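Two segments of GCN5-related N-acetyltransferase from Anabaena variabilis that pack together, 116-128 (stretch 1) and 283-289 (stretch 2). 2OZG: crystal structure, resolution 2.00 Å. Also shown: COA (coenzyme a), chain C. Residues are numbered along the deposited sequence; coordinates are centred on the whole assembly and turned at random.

Stretch 1, residues 116-128: SVLYPATQRLYRK
Stretch 2 (283-289) QDRWMLR

An antiparallel β pairing, extended beyond its last bridge by a loop and a helix that close over one large side chain, joins these two stretches and buries 630 Å² between them. The strand of Ser116–Leu118 runs at 159° to that of Gln283–Arg289, both extended (phi −163° to −85°, psi 125° to 163°). Ser116 lies opposite Arg289, Val117 opposite Leu288 and Leu118 opposite Met287, with CA–CA distances of 5.1, 4.4 and 5.4 Å. The wide pairs carry the hydrogen bonds: Ser116 N to Arg289 O (3.0 Å), Arg289 N to Ser116 O (2.7 Å), Leu118 N to Met287 O (3.0 Å) and Met287 N to Leu118 O (2.8 Å). The narrow pair instead brings Val117 CA to Met287 O and Leu288 CA to Ser116 O, each 3.1 Å, as CA-H...O contacts.

Side chains alternate between faces. On one, Val117 (t) splits its branches, CG1 lying 3.7 Å from Trp286 CE3 and CG2 3.7 Å from Leu288 CD1. Past the bridges, Tyr119 (m, chi2 −89°) presents a ring face to Trp286 (p, chi2 −91°): Trp286 CB sits 3.9 Å from the Tyr119 ring centroid, and the indole directs an edge at that face, with planes at 64°.

Met287, a selenomethionine with 157 Å² covered, dominates the face it shares with Ser116, Leu118 and Arg289. Its long, flexible side chain (chi1 m, chi2 t, chi3 134°) reaches beyond the strand to the turn and helix. Met287 SE lies 3.9 Å from Pro120 CG and 4.0 Å from Tyr126 CB; Met287 CE lies 3.6 Å from Gln123 CG and 3.5 Å from Arg127 NE. Gln123 and Arg127, both m then t at chi1 and chi2, thus pack against it while their polar groups hydrogen-bond elsewhere in the structure. The helix axis runs 10.0 Å from the strand at 15°.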

ATOM      1  N   SER A 116     -16.006 -33.230 -19.059  1.00 34.55           N
ATOM      2  CA  SER A 116     -15.795 -31.866 -19.539  1.00 32.89           C
ATOM      3  C   SER A 116     -15.273 -31.076 -18.340  1.00 30.31           C
ATOM      4  O   SER A 116     -15.687 -31.306 -17.218  1.00 34.97           O
ATOM      5  CB  SER A 116     -17.075 -31.240 -20.064  1.00 30.03           C
ATOM      6  OG  SER A 116     -16.927 -29.861 -20.482  1.00 30.18           O
ATOM      7  N   VAL A 117     -14.346 -30.174 -18.606  1.00 31.47           N
ATOM      8  CA  VAL A 117     -13.700 -29.359 -17.587  1.00 30.60           C
ATOM      9  C   VAL A 117     -13.670 -27.868 -18.034  1.00 32.75           C
ATOM     10  O   VAL A 117     -13.594 -27.576 -19.247  1.00 31.36           O
ATOM     11  CB  VAL A 117     -12.251 -29.865 -17.365  1.00 33.45           C
ATOM     12  CG1 VAL A 117     -11.370 -28.866 -16.491  1.00 30.69           C
ATOM     13  CG2 VAL A 117     -12.284 -31.236 -16.756  1.00 32.44           C
ATOM     14  N   LEU A 118     -13.691 -26.968 -17.046  1.00 31.45           N
ATOM     15  CA  LEU A 118     -13.641 -25.520 -17.234  1.00 34.65           C
ATOM     16  C   LEU A 118     -13.271 -24.826 -15.935  1.00 33.48           C
ATOM     17  O   LEU A 118     -13.429 -25.370 -14.836  1.00 38.78           O
ATOM     18  CB  LEU A 118     -15.001 -24.971 -17.753  1.00 34.54           C
ATOM     19  CG  LEU A 118     -16.289 -25.250 -16.962  1.00 38.96           C
ATOM     20  CD1 LEU A 118     -16.438 -24.353 -15.760  1.00 34.36           C
ATOM     21  CD2 LEU A 118     -17.475 -25.044 -17.871  1.00 33.68           C
ATOM     22  N   TYR A 119     -12.793 -23.594 -16.087  1.00 34.45           N
ATOM     23  CA  TYR A 119     -12.424 -22.694 -14.998  1.00 35.97           C
ATOM     24  C   TYR A 119     -13.601 -21.708 -14.916  1.00 37.18           C
ATOM     25  O   TYR A 119     -13.900 -20.981 -15.913  1.00 34.19           O
ATOM     26  CB  TYR A 119     -11.118 -21.962 -15.316  1.00 37.72           C
ATOM     27  CG  TYR A 119      -9.869 -22.769 -15.098  1.00 34.77           C
ATOM     28  CD1 TYR A 119      -9.257 -22.749 -13.866  1.00 34.24           C
ATOM     29  CD2 TYR A 119      -9.293 -23.538 -16.118  1.00 31.99           C
ATOM     30  CE1 TYR A 119      -8.111 -23.478 -13.628  1.00 42.64           C
ATOM     31  CE2 TYR A 119      -8.104 -24.246 -15.910  1.00 36.85           C
ATOM     32  CZ  TYR A 119      -7.545 -24.225 -14.656  1.00 35.85           C
ATOM     33  OH  TYR A 119      -6.429 -24.890 -14.325  1.00 33.27           O
ATOM     34  N   PRO A 120     -14.376 -21.764 -13.821  1.00 33.28           N
ATOM     35  CA  PRO A 120     -15.594 -20.909 -13.846  1.00 37.56           C
ATOM     36  C   PRO A 120     -15.371 -19.405 -13.457  1.00 38.92           C
ATOM     37  O   PRO A 120     -14.619 -19.123 -12.573  1.00 42.25           O
ATOM     38  CB  PRO A 120     -16.467 -21.538 -12.749  1.00 30.93           C
ATOM     39  CG  PRO A 120     -15.419 -21.972 -11.716  1.00 35.51           C
ATOM     40  CD  PRO A 120     -14.305 -22.563 -12.580  1.00 35.63           C
ATOM     41  N   ALA A 121     -16.018 -18.447 -14.110  1.00 41.01           N
ATOM     42  CA  ALA A 121     -15.901 -17.038 -13.608  1.00 42.45           C
ATOM     43  C   ALA A 121     -16.905 -16.926 -12.467  1.00 40.25           C
ATOM     44  O   ALA A 121     -16.751 -16.133 -11.563  1.00 44.49           O
ATOM     45  CB  ALA A 121     -16.223 -16.054 -14.701  1.00 44.77           C
ATOM     46  N   THR A 122     -17.929 -17.774 -12.526  1.00 36.98           N
ATOM     47  CA  THR A 122     -18.966 -17.833 -11.530  1.00 38.95           C
ATOM     48  C   THR A 122     -19.478 -19.284 -11.460  1.00 38.27           C
ATOM     49  O   THR A 122     -19.888 -19.877 -12.456  1.00 38.91           O
ATOM     50  CB  THR A 122     -20.084 -16.812 -11.806  1.00 41.89           C
ATOM     51  OG1 THR A 122     -21.217 -17.082 -10.947  1.00 41.49           O
ATOM     52  CG2 THR A 122     -20.497 -16.857 -13.292  1.00 50.12           C
ATOM     53  N   GLN A 123     -19.432 -19.850 -10.254  1.00 38.16           N
ATOM     54  CA  GLN A 123     -19.805 -21.247 -10.034  1.00 35.02           C
ATOM     55  C   GLN A 123     -21.295 -21.583 -10.193  1.00 34.43           C
ATOM     56  O   GLN A 123     -21.622 -22.671 -10.698  1.00 32.57           O
ATOM     57  CB  GLN A 123     -19.346 -21.694  -8.623  1.00 35.54           C
ATOM     58  CG  GLN A 123     -17.891 -21.759  -8.534  1.00 34.47           C
ATOM     59  CD  GLN A 123     -17.358 -22.387  -7.288  1.00 31.45           C
ATOM     60  OE1 GLN A 123     -16.318 -23.021  -7.368  1.00 30.66           O
ATOM     61  NE2 GLN A 123     -18.054 -22.240  -6.127  1.00 23.15           N
ATOM     62  N   ARG A 124     -22.168 -20.665  -9.784  1.00 36.36           N
ATOM     63  CA  ARG A 124     -23.617 -20.920  -9.731  1.00 37.22           C
ATOM     64  C   ARG A 124     -24.123 -21.379 -11.085  1.00 33.66           C
ATOM     65  O   ARG A 124     -24.905 -22.315 -11.188  1.00 35.33           O
ATOM     66  CB  ARG A 124     -24.357 -19.657  -9.253  1.00 38.30           C
ATOM     67  CG  ARG A 124     -25.881 -19.777  -9.004  1.00 40.87           C
ATOM     68  CD  ARG A 124     -26.564 -18.358  -8.752  1.00 43.19           C
ATOM     69  N   LEU A 125     -23.695 -20.690 -12.123  1.00 35.13           N
ATOM     70  CA  LEU A 125     -24.072 -21.043 -13.496  1.00 34.05           C
ATOM     71  C   LEU A 125     -23.723 -22.498 -13.861  1.00 35.28           C
ATOM     72  O   LEU A 125     -24.577 -23.306 -14.286  1.00 39.03           O
ATOM     73  CB  LEU A 125     -23.383 -20.093 -14.467  1.00 33.59           C
ATOM     74  CG  LEU A 125     -23.371 -20.512 -15.965  1.00 35.22           C
ATOM     75  CD1 LEU A 125     -24.785 -20.526 -16.431  1.00 38.15           C
ATOM     76  CD2 LEU A 125     -22.544 -19.551 -16.794  1.00 38.57           C
ATOM     77  N   TYR A 126     -22.456 -22.842 -13.714  1.00 34.27           N
ATOM     78  CA  TYR A 126     -22.030 -24.190 -14.091  1.00 32.71           C
ATOM     79  C   TYR A 126     -22.587 -25.313 -13.220  1.00 29.15           C
ATOM     80  O   TYR A 126     -22.833 -26.368 -13.716  1.00 33.10           O
ATOM     81  CB  TYR A 126     -20.545 -24.224 -14.236  1.00 34.90           C
ATOM     82  CG  TYR A 126     -20.084 -23.199 -15.243  1.00 36.14           C
ATOM     83  CD1 TYR A 126     -20.258 -23.412 -16.586  1.00 37.03           C
ATOM     84  CD2 TYR A 126     -19.453 -22.021 -14.831  1.00 30.09           C
ATOM     85  CE1 TYR A 126     -19.811 -22.487 -17.522  1.00 43.53           C
ATOM     86  CE2 TYR A 126     -19.023 -21.077 -15.740  1.00 42.40           C
ATOM     87  CZ  TYR A 126     -19.202 -21.313 -17.080  1.00 36.48           C
ATOM     88  OH  TYR A 126     -18.778 -20.439 -17.999  1.00 42.25           O
ATOM     89  N   ARG A 127     -22.781 -25.071 -11.920  1.00 29.20           N
ATOM     90  CA  ARG A 127     -23.425 -26.049 -11.059  1.00 32.06           C
ATOM     91  C   ARG A 127     -24.866 -26.304 -11.513  1.00 32.57           C
ATOM     92  O   ARG A 127     -25.361 -27.427 -11.360  1.00 29.95           O
ATOM     93  CB  ARG A 127     -23.394 -25.581  -9.600  1.00 27.93           C
ATOM     94  CG  ARG A 127     -21.991 -25.588  -9.034  1.00 32.93           C
ATOM     95  CD  ARG A 127     -21.927 -25.013  -7.645  1.00 32.59           C
ATOM     96  NE  ARG A 127     -20.717 -25.427  -6.946  1.00 37.40           N
ATOM     97  CZ  ARG A 127     -20.264 -24.841  -5.842  1.00 37.09           C
ATOM     98  NH1 ARG A 127     -20.864 -23.759  -5.381  1.00 33.80           N
ATOM     99  NH2 ARG A 127     -19.198 -25.324  -5.214  1.00 38.28           N
ATOM    100  N   LYS A 128     -25.545 -25.289 -12.060  1.00 33.47           N
ATOM    101  CA  LYS A 128     -26.897 -25.511 -12.611  1.00 35.79           C
ATOM    102  C   LYS A 128     -26.817 -26.554 -13.711  1.00 33.01           C
ATOM    103  O   LYS A 128     -27.755 -27.253 -13.918  1.00 30.41           O
ATOM    104  CB  LYS A 128     -27.560 -24.248 -13.207  1.00 37.22           C
ATOM    105  CG  LYS A 128     -28.154 -23.294 -12.211  1.00 49.05           C
ATOM    106  CD  LYS A 128     -29.051 -22.224 -12.870  1.00 41.08           C
ATOM    107  CE  LYS A 128     -30.490 -22.733 -13.236  1.00 56.12           C
ATOM    108  NZ  LYS A 128     -31.428 -22.992 -12.056  1.00 55.59           N
ATOM    109  N   GLN A 283      -4.862 -19.182  -6.196  1.00 34.75           N
ATOM    110  CA  GLN A 283      -5.305 -20.524  -6.520  1.00 36.93           C
ATOM    111  C   GLN A 283      -6.702 -20.481  -7.097  1.00 42.58           C
ATOM    112  O   GLN A 283      -7.447 -19.492  -6.949  1.00 41.66           O
ATOM    113  CB  GLN A 283      -5.310 -21.387  -5.285  1.00 42.49           C
ATOM    114  CG  GLN A 283      -6.331 -20.931  -4.282  1.00 53.49           C
ATOM    115  CD  GLN A 283      -6.392 -21.838  -3.116  1.00 60.19           C
ATOM    116  OE1 GLN A 283      -6.801 -23.004  -3.242  1.00 55.54           O
ATOM    117  NE2 GLN A 283      -6.018 -21.318  -1.946  1.00 65.44           N
ATOM    118  N   ASP A 284      -7.041 -21.546  -7.813  1.00 39.56           N
ATOM    119  CA  ASP A 284      -8.331 -21.677  -8.444  1.00 42.38           C
ATOM    120  C   ASP A 284      -8.725 -23.142  -8.459  1.00 39.43           C
ATOM    121  O   ASP A 284      -7.864 -24.027  -8.522  1.00 42.39           O
ATOM    122  CB  ASP A 284      -8.249 -21.195  -9.894  1.00 46.66           C
ATOM    123  CG  ASP A 284      -8.137 -19.700 -10.006  1.00 53.52           C
ATOM    124  OD1 ASP A 284      -9.189 -19.033  -9.996  1.00 65.48           O
ATOM    125  OD2 ASP A 284      -7.004 -19.180 -10.132  1.00 68.15           O
ATOM    126  N   ARG A 285     -10.014 -23.406  -8.312  1.00 33.30           N
ATOM    127  CA  ARG A 285     -10.505 -24.730  -8.571  1.00 33.02           C
ATOM    128  C   ARG A 285     -11.237 -24.733  -9.888  1.00 33.18           C
ATOM    129  O   ARG A 285     -12.130 -23.972 -10.115  1.00 33.53           O
ATOM    130  CB  ARG A 285     -11.389 -25.260  -7.464  1.00 32.39           C
ATOM    131  CG  ARG A 285     -10.629 -25.461  -6.182  1.00 32.74           C
ATOM    132  CD  ARG A 285     -11.547 -25.864  -5.036  1.00 36.70           C
ATOM    133  NE  ARG A 285     -10.762 -25.955  -3.827  1.00 33.96           N
ATOM    134  CZ  ARG A 285     -11.263 -26.022  -2.605  1.00 35.13           C
ATOM    135  NH1 ARG A 285     -12.578 -26.075  -2.420  1.00 29.57           N
ATOM    136  NH2 ARG A 285     -10.437 -26.015  -1.562  1.00 34.59           N
ATOM    137  N   TRP A 286     -10.814 -25.639 -10.759  1.00 32.49           N
ATOM    138  CA  TRP A 286     -11.535 -25.914 -11.944  1.00 33.64           C
ATOM    139  C   TRP A 286     -12.635 -26.930 -11.676  1.00 33.05           C
ATOM    140  O   TRP A 286     -12.616 -27.674 -10.667  1.00 31.27           O
ATOM    141  CB  TRP A 286     -10.612 -26.343 -13.087  1.00 30.99           C
ATOM    142  CG  TRP A 286      -9.467 -27.196 -12.736  1.00 31.69           C
ATOM    143  CD1 TRP A 286      -8.206 -26.771 -12.392  1.00 33.01           C
ATOM    144  CD2 TRP A 286      -9.411 -28.618 -12.755  1.00 30.09           C
ATOM    145  NE1 TRP A 286      -7.391 -27.859 -12.167  1.00 30.96           N
ATOM    146  CE2 TRP A 286      -8.082 -28.994 -12.451  1.00 28.38           C
ATOM    147  CE3 TRP A 286     -10.359 -29.629 -13.006  1.00 36.15           C
ATOM    148  CZ2 TRP A 286      -7.674 -30.328 -12.394  1.00 38.58           C
ATOM    149  CZ3 TRP A 286      -9.951 -30.933 -12.970  1.00 35.38           C
ATOM    150  CH2 TRP A 286      -8.609 -31.276 -12.659  1.00 36.74           C
HETATM  151  N   MSE A 287     -13.574 -26.992 -12.614  1.00 30.63           N
HETATM  152  CA  MSE A 287     -14.712 -27.820 -12.453  1.00 30.03           C
HETATM  153  C   MSE A 287     -14.792 -28.853 -13.494  1.00 31.83           C
HETATM  154  O   MSE A 287     -14.303 -28.669 -14.613  1.00 34.08           O
HETATM  155  CB  MSE A 287     -15.928 -26.944 -12.527  1.00 30.50           C
HETATM  156  CG  MSE A 287     -16.104 -25.977 -11.374  1.00 33.37           C
HETATM  157 SE   MSE A 287     -17.827 -25.006 -11.474  0.75 34.66          SE
HETATM  158  CE  MSE A 287     -18.434 -25.188  -9.587  1.00 44.90           C
ATOM    159  N   LEU A 288     -15.488 -29.927 -13.165  1.00 33.20           N
ATOM    160  CA  LEU A 288     -15.670 -31.074 -14.081  1.00 30.24           C
ATOM    161  C   LEU A 288     -17.135 -31.498 -14.146  1.00 29.74           C
ATOM    162  O   LEU A 288     -17.846 -31.467 -13.146  1.00 32.69           O
ATOM    163  CB  LEU A 288     -14.827 -32.264 -13.564  1.00 33.86           C
ATOM    164  CG  LEU A 288     -14.788 -33.520 -14.474  1.00 33.70           C
ATOM    165  CD1 LEU A 288     -13.411 -34.128 -14.680  1.00 36.41           C
ATOM    166  CD2 LEU A 288     -15.797 -34.587 -13.976  1.00 34.74           C
ATOM    167  N   ARG A 289     -17.573 -31.891 -15.338  1.00 32.44           N
ATOM    168  CA  ARG A 289     -18.881 -32.420 -15.529  1.00 31.36           C
ATOM    169  C   ARG A 289     -18.720 -33.867 -15.973  1.00 33.14           C
ATOM    170  O   ARG A 289     -17.982 -34.166 -16.937  1.00 31.65           O
ATOM    171  CB  ARG A 289     -19.638 -31.620 -16.603  1.00 30.12           C
ATOM    172  CG  ARG A 289     -21.187 -31.472 -16.311  1.00 28.19           C
ATOM    173  CD  ARG A 289     -22.012 -32.724 -16.451  1.00 35.60           C
ATOM    174  NE  ARG A 289     -23.418 -32.396 -16.193  1.00 36.57           N
ATOM    175  CZ  ARG A 289     -24.408 -33.271 -16.218  1.00 33.93           C
ATOM    176  NH1 ARG A 289     -24.169 -34.556 -16.473  1.00 35.07           N
ATOM    177  NH2 ARG A 289     -25.631 -32.876 -15.929  1.00 33.38           N
TER
HETATM  178  N1A COA C 500     -22.396 -14.525 -10.840  1.00 72.97           N
HETATM  179  C2A COA C 500     -23.081 -15.550 -10.298  1.00 79.48           C
HETATM  180  N3A COA C 500     -24.024 -16.225 -10.985  1.00 74.96           N
HETATM  181  C4A COA C 500     -24.307 -15.860 -12.260  1.00 77.54           C
HETATM  182  C5A COA C 500     -23.635 -14.799 -12.858  1.00 75.06           C
HETATM  183  C6A COA C 500     -22.652 -14.125 -12.105  1.00 74.14           C
HETATM  184  N6A COA C 500     -21.933 -13.086 -12.582  1.00 70.32           N
HETATM  185  N7A COA C 500     -24.148 -14.686 -14.107  1.00 74.41           N
HETATM  186  C8A COA C 500     -25.101 -15.639 -14.269  1.00 72.82           C
HETATM  187  N9A COA C 500     -25.184 -16.351 -13.133  1.00 74.61           N
HETATM  188  C1B COA C 500     -26.070 -17.506 -12.797  1.00 73.86           C
HETATM  189  C2B COA C 500     -27.484 -17.054 -12.444  1.00 71.79           C
HETATM  190  O2B COA C 500     -27.620 -16.688 -11.051  1.00 66.78           O
HETATM  191  C3B COA C 500     -28.329 -18.244 -12.883  1.00 69.93           C
HETATM  192  O3B COA C 500     -28.673 -19.114 -11.797  1.00 76.99           O
HETATM  193  P3B COA C 500     -30.144 -19.018 -11.099  1.00 85.01           P
HETATM  194  O7A COA C 500     -31.060 -19.720 -12.087  1.00 67.30           O
HETATM  195  O8A COA C 500     -29.932 -19.688  -9.745  1.00 84.60           O
HETATM  196  O9A COA C 500     -30.468 -17.532 -11.003  1.00 82.85           O
HETATM  197  C4B COA C 500     -27.507 -18.984 -13.935  1.00 68.87           C
HETATM  198  O4B COA C 500     -26.181 -18.440 -13.885  1.00 64.66           O
HETATM  199  C5B COA C 500     -28.091 -18.835 -15.341  1.00 61.09           C
HETATM  200  O5B COA C 500     -28.011 -17.456 -15.732  1.00 62.93           O
HETATM  201  P1A COA C 500     -27.962 -16.956 -17.282  1.00 65.38           P
HETATM  202  O1A COA C 500     -27.999 -18.153 -18.203  1.00 45.04           O
HETATM  203  O2A COA C 500     -29.027 -15.871 -17.443  1.00 66.33           O
HETATM  204  O3A COA C 500     -26.505 -16.214 -17.331  1.00 62.15           O
HETATM  205  P2A COA C 500     -26.146 -14.920 -18.274  1.00 59.06           P
HETATM  206  O4A COA C 500     -26.793 -15.190 -19.635  1.00 50.41           O
HETATM  207  O5A COA C 500     -26.566 -13.663 -17.515  1.00 49.76           O
HETATM  208  O6A COA C 500     -24.488 -15.019 -18.368  1.00 59.59           O
HETATM  209  CBP COA C 500     -22.042 -14.253 -18.144  1.00 58.91           C
HETATM  210  CCP COA C 500     -23.541 -13.910 -18.291  1.00 67.70           C
HETATM  211  CDP COA C 500     -21.841 -15.571 -18.889  1.00 58.05           C
HETATM  212  CEP COA C 500     -21.840 -14.588 -16.669  1.00 60.18           C
HETATM  213  CAP COA C 500     -21.166 -13.062 -18.744  1.00 63.72           C
HETATM  214  OAP COA C 500     -20.636 -13.355 -20.081  1.00 30.26           O
HETATM  215  C9P COA C 500     -20.005 -12.375 -17.973  1.00 70.14           C
HETATM  216  O9P COA C 500     -20.221 -11.417 -17.053  1.00 81.40           O
HETATM  217  N8P COA C 500     -18.696 -12.585 -18.221  1.00 83.12           N
HETATM  218  C7P COA C 500     -17.910 -13.467 -19.086  1.00 80.09           C
HETATM  219  C6P COA C 500     -17.053 -14.190 -18.058  1.00 81.06           C
HETATM  220  C5P COA C 500     -17.604 -15.579 -17.776  1.00 92.48           C
HETATM  221  O5P COA C 500     -18.797 -15.752 -17.531  1.00 95.29           O
HETATM  222  N4P COA C 500     -16.729 -16.596 -17.777  1.00 91.87           N
HETATM  223  C3P COA C 500     -17.029 -17.999 -17.507  1.00 86.29           C
HETATM  224  C2P COA C 500     -15.737 -18.742 -17.765  1.00 86.89           C
HETATM  225  S1P COA C 500     -15.340 -18.760 -19.563  1.00 84.39           S